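Local coordinates for L-glyceraldehyde 3-phosphate reductase (Clostridium beijerinckii, PDB 6HG6), which binds NADPH and probably uses it to reduce aldehydes, furfural among them, as a TIM-barrel aldo-keto reductase, at residues D200-I203 with E204-L208; N171-T174 with M175-A179. All coordinates share one frame; numbering follows the deposited sequence.

Interaction 1 (D200-I203 with E204-L208). With EDO (1,2-ethanediol), chain H.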
loop_
_atom_site.group_PDB
_atom_site.type_symbol
_atom_site.label_atom_id
_atom_site.label_comp_id
_atom_site.label_asym_id
_atom_site.label_seq_id
_atom_site.Cartn_x
_atom_site.Cartn_y
_atom_site.Cartn_z
ATOM N N ASP A 200 -11.756 -9.447 3.741
ATOM C CA ASP A 200 -11.252 -8.871 5.006
ATOM C C ASP A 200 -11.882 -7.499 5.219
ATOM O O ASP A 200 -11.387 -6.514 4.651
ATOM C CB ASP A 200 -9.728 -8.832 5.029
ATOM C CG ASP A 200 -9.208 -8.439 6.390
ATOM O OD1 ASP A 200 -10.013 -8.000 7.233
ATOM O OD2 ASP A 200 -8.002 -8.588 6.599
ATOM N N ARG A 201 -12.905 -7.456 6.063
ATOM C CA ARG A 201 -13.683 -6.228 6.340
ATOM C C ARG A 201 -13.225 -5.567 7.633
ATOM O O ARG A 201 -14.014 -4.786 8.203
ATOM C CB ARG A 201 -15.160 -6.606 6.427
ATOM C CG ARG A 201 -15.673 -7.336 5.197
ATOM C CD ARG A 201 -15.365 -6.637 3.876
ATOM N NE ARG A 201 -16.104 -7.286 2.792
ATOM C CZ ARG A 201 -17.337 -6.982 2.378
ATOM N NH1 ARG A 201 -17.874 -7.689 1.404
ATOM N NH2 ARG A 201 -18.041 -6.003 2.920
ATOM N N THR A 202 -12.038 -5.903 8.138
ATOM C CA THR A 202 -11.544 -5.374 9.427
ATOM C C THR A 202 -11.754 -3.859 9.522
ATOM O O THR A 202 -12.313 -3.420 10.551
ATOM C CB THR A 202 -10.072 -5.727 9.680
ATOM O OG1 THR A 202 -10.020 -7.144 9.720
ATOM C CG2 THR A 202 -9.542 -5.161 10.988
ATOM N N ILE A 203 -11.388 -3.094 8.502
ATOM C CA ILE A 203 -11.440 -1.598 8.593
ATOM C C ILE A 203 -12.901 -1.105 8.586
ATOM O O ILE A 203 -13.116 0.074 8.918
ATOM C CB ILE A 203 -10.576 -0.901 7.511
ATOM C CG1 ILE A 203 -11.127 -1.075 6.095
ATOM C CG2 ILE A 203 -9.116 -1.326 7.592
ATOM C CD1 ILE A 203 -10.459 -0.154 5.095
ATOM N N GLU A 204 -13.863 -1.948 8.212
ATOM C CA GLU A 204 -15.307 -1.587 8.231
ATOM C C GLU A 204 -15.829 -1.774 9.666
ATOM O O GLU A 204 -16.899 -1.221 9.975
ATOM C CB GLU A 204 -16.098 -2.452 7.242
ATOM C CG GLU A 204 -15.748 -2.249 5.773
ATOM C CD GLU A 204 -16.490 -3.135 4.769
ATOM O OE1 GLU A 204 -17.295 -4.004 5.199
ATOM O OE2 GLU A 204 -16.292 -2.966 3.549
ATOM N N ASN A 205 -15.137 -2.567 10.493
ATOM C CA ASN A 205 -15.607 -3.012 11.835
ATOM C C ASN A 205 -14.756 -2.493 13.004
ATOM O O ASN A 205 -15.264 -2.520 14.149
ATOM C CB ASN A 205 -15.638 -4.542 11.886
ATOM C CG ASN A 205 -16.534 -5.118 10.809
ATOM O OD1 ASN A 205 -17.606 -4.600 10.566
ATOM N ND2 ASN A 205 -16.109 -6.181 10.156
ATOM N N ASN A 206 -13.535 -2.030 12.769
ATOM C CA ASN A 206 -12.653 -1.539 13.865
ATOM C C ASN A 206 -12.599 -0.001 13.868
ATOM O O ASN A 206 -11.739 0.545 14.529
ATOM C CB ASN A 206 -11.247 -2.131 13.754
ATOM C CG ASN A 206 -10.465 -1.569 12.596
ATOM O OD1 ASN A 206 -10.991 -0.761 11.832
ATOM N ND2 ASN A 206 -9.206 -1.972 12.474
ATOM N N GLY A 207 -13.465 0.653 13.097
ATOM C CA GLY A 207 -13.595 2.117 13.052
ATOM C C GLY A 207 -12.613 2.817 12.139
ATOM O O GLY A 207 -12.807 4.021 11.960
ATOM N N LEU A 208 -11.654 2.122 11.529
ATOM C CA LEU A 208 -10.584 2.801 10.758
ATOM C C LEU A 208 -11.170 3.491 9.531
ATOM O O LEU A 208 -10.833 4.698 9.297
ATOM C CB LEU A 208 -9.449 1.831 10.421
ATOM C CG LEU A 208 -8.203 2.436 9.760
ATOM C CD1 LEU A 208 -8.479 2.730 8.293
ATOM C CD2 LEU A 208 -7.716 3.700 10.492
HETATM C C1 EDO H . -17.375 2.370 12.707
HETATM O O1 EDO H . -17.036 3.424 13.605
HETATM C C2 EDO H . -16.953 1.035 13.210
HETATM O O2 EDO H . -16.305 0.252 12.224
#
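R201 and E204 form a salt bridge across one short turn. Their side chains run side by side and point the same way. NH2 of R201 donates to OE1 of E204 over 3.1 Å, and the bond is nearly straight at 165°. The oxygen uses its syn lone pair and lies in the guanidinium plane, at its edge. The carboxylate itself stands almost upright to that plane, 80° away. The R201 chain bends at chi2, which lays its CD beside the same oxygen. Both groups have further partners. NE of R201 donates to the backbone O of I198, and NH1 pairs with D326. So NE, NH1 and NH2 of the guanidinium each have an acceptor. OE2 of E204 bonds to Y196.

Backbone bonds close the turn. E204 N donates to R201 O at 2.8 Å. T202 O takes two donors, N205 N at 3.0 Å and N206 N at 2.9 Å.

Two Asx turns bracket this helical turn. OD1 of D200 accepts from T202 N at 3.1 Å and from T202 OG1 at 2.6 Å. OD1 of N206 accepts from L208 N at 3.0 Å. CG of N206 sits between its backbone N and carbonyl carbon (chi1 71°), which brings OD1 over the start of the next helix.

Apolar contact is slight. CB of I203 meets CB of L208 at 4.1 Å, and both side chains also touch strand 189-195. A 1,2-ethanediol, probably from the crystallisation liquor, donates from O2 to E204 O and accepts weakly from G207 N.

G207, with positive phi, is the N-cap residue of helix 208-214. The whole is a short, weakly bonded helical turn with Asx turns at its two ends, in the connection that follows strand 189-195 of the TIM barrel.

Interaction 2 (N171-T174 with M175-A179)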
loop_
_atom_site.group_PDB
_atom_site.type_symbol
_atom_site.label_atom_id
_atom_site.label_comp_id
_atom_site.label_asym_id
_atom_site.label_seq_id
_atom_site.Cartn_x
_atom_site.Cartn_y
_atom_site.Cartn_z
ATOM N N ASN A 171 -6.277 0.821 14.286
ATOM C CA ASN A 171 -7.755 0.813 14.357
ATOM C C ASN A 171 -8.257 2.275 14.392
ATOM O O ASN A 171 -7.445 3.208 14.456
ATOM C CB ASN A 171 -8.280 -0.079 15.486
ATOM C CG ASN A 171 -7.797 0.324 16.866
ATOM O OD1 ASN A 171 -7.312 1.433 17.061
ATOM N ND2 ASN A 171 -7.993 -0.536 17.853
ATOM N N GLY A 172 -9.565 2.485 14.361
ATOM C CA GLY A 172 -10.153 3.835 14.336
ATOM C C GLY A 172 -9.856 4.615 15.599
ATOM O O GLY A 172 -9.443 5.772 15.490
ATOM N N GLU A 173 -10.018 4.005 16.769
ATOM C CA GLU A 173 -9.803 4.723 18.047
ATOM C C GLU A 173 -8.352 5.207 18.131
ATOM O O GLU A 173 -8.112 6.398 18.435
ATOM C CB GLU A 173 -10.178 3.818 19.209
ATOM C CG GLU A 173 -9.926 4.472 20.555
ATOM C CD GLU A 173 -10.570 3.754 21.731
ATOM O OE1 GLU A 173 -10.174 4.065 22.891
ATOM O OE2 GLU A 173 -11.482 2.905 21.485
ATOM N N THR A 174 -7.404 4.343 17.814
ATOM C CA THR A 174 -5.977 4.691 17.932
ATOM C C THR A 174 -5.570 5.668 16.821
ATOM O O THR A 174 -4.701 6.539 17.096
ATOM C CB THR A 174 -5.090 3.449 18.035
ATOM O OG1 THR A 174 -5.681 2.524 18.944
ATOM C CG2 THR A 174 -3.714 3.844 18.512
ATOM N N MET A 175 -6.134 5.539 15.628
ATOM C CA MET A 175 -5.888 6.504 14.541
ATOM C C MET A 175 -6.287 7.899 15.027
ATOM O O MET A 175 -5.566 8.849 14.652
ATOM C CB MET A 175 -6.680 6.202 13.269
ATOM C CG MET A 175 -6.204 6.994 12.081
ATOM S SD MET A 175 -7.579 7.696 11.122
ATOM C CE MET A 175 -8.113 9.058 12.157
ATOM N N GLU A 176 -7.442 8.033 15.689
ATOM C CA GLU A 176 -7.940 9.331 16.217
ATOM C C GLU A 176 -6.905 9.918 17.184
ATOM O O GLU A 176 -6.617 11.119 17.111
ATOM C CB GLU A 176 -9.275 9.175 16.924
ATOM C CG GLU A 176 -10.421 9.044 15.930
ATOM C CD GLU A 176 -11.783 8.709 16.524
ATOM O OE1 GLU A 176 -12.710 8.600 15.745
ATOM O OE2 GLU A 176 -11.902 8.519 17.760
ATOM N N LYS A 177 -6.395 9.095 18.086
ATOM C CA LYS A 177 -5.391 9.560 19.069
ATOM C C LYS A 177 -4.120 10.010 18.342
ATOM O O LYS A 177 -3.566 11.053 18.712
ATOM C CB LYS A 177 -5.127 8.452 20.077
ATOM C CG LYS A 177 -6.330 8.170 20.955
ATOM C CD LYS A 177 -6.049 7.132 21.979
ATOM C CE LYS A 177 -7.310 6.792 22.738
ATOM N NZ LYS A 177 -7.032 5.667 23.651
ATOM N N ALA A 178 -3.668 9.245 17.352
ATOM C CA ALA A 178 -2.458 9.559 16.579
ATOM C C ALA A 178 -2.675 10.891 15.859
ATOM O O ALA A 178 -1.756 11.749 15.904
ATOM C CB ALA A 178 -2.157 8.462 15.591
ATOM N N ALA A 179 -3.841 11.055 15.241
ATOM C CA ALA A 179 -4.160 12.294 14.499
ATOM C C ALA A 179 -4.084 13.485 15.467
ATOM O O ALA A 179 -3.560 14.557 15.067
ATOM C CB ALA A 179 -5.521 12.217 13.871
HETATM O O HOH W 1 -9.913 8.174 20.243
HETATM O O HOH W 2 -6.631 3.436 21.233
#
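E173 and K177 lie side by side one turn apart on the helix, both extended and pointing the same way. OE1 of E173 and NZ of K177 form a long salt bridge of 3.6 Å. A water links K177 to T174: it donates to T174 OG1 and accepts weakly from K177 NZ. A second water donates to both E173 O and E176 OE2.

N171 caps the helix. Its OD1 accepts from T174 N at 3.0 Å, tilted 25° from the carbonyl plane. It also accepts from T174 OG1 at 2.7 Å, this time in the plane and on a lone pair. A chi1 of -44° sets the threonine hydroxyl beside its own backbone N, and this places both donors in front of N171 OD1.

Regular backbone bonds follow. M175 N donates to N171 O at 2.9 Å, E176 N to G172 O at 3.0 Å, K177 N to E173 O at 3.2 Å and A178 N to T174 O at 2.9 Å.

The buried face carries M175, which packs on A211 of helix 208-214 and on strand 189-195, and A178, which packs on M150 of helix 146-158. This is an asparagine N-cap on the first turns of helix 172-184, within a beta-alpha-beta unit of the TIM barrel.

In the fold
Along the chain, interaction 2 comes first and is complete before interaction 1 begins. They run in series and neither nests nor crosses. Each is local and closes no large loop. Residues 171-179 start helix 172-184, which follows strand 162-168. The chain then returns through strand 189-195 and reaches residues 200-208, which lead into helix 208-214. In space the two meet, with centres about 13 Å apart. N206 O lies 2.9 Å from G172 N, a probable hydrogen bond. L208 CD2 packs on M175 CB at 3.9 Å. Together they tie the starts of neighbouring helices on the outside of the barrel.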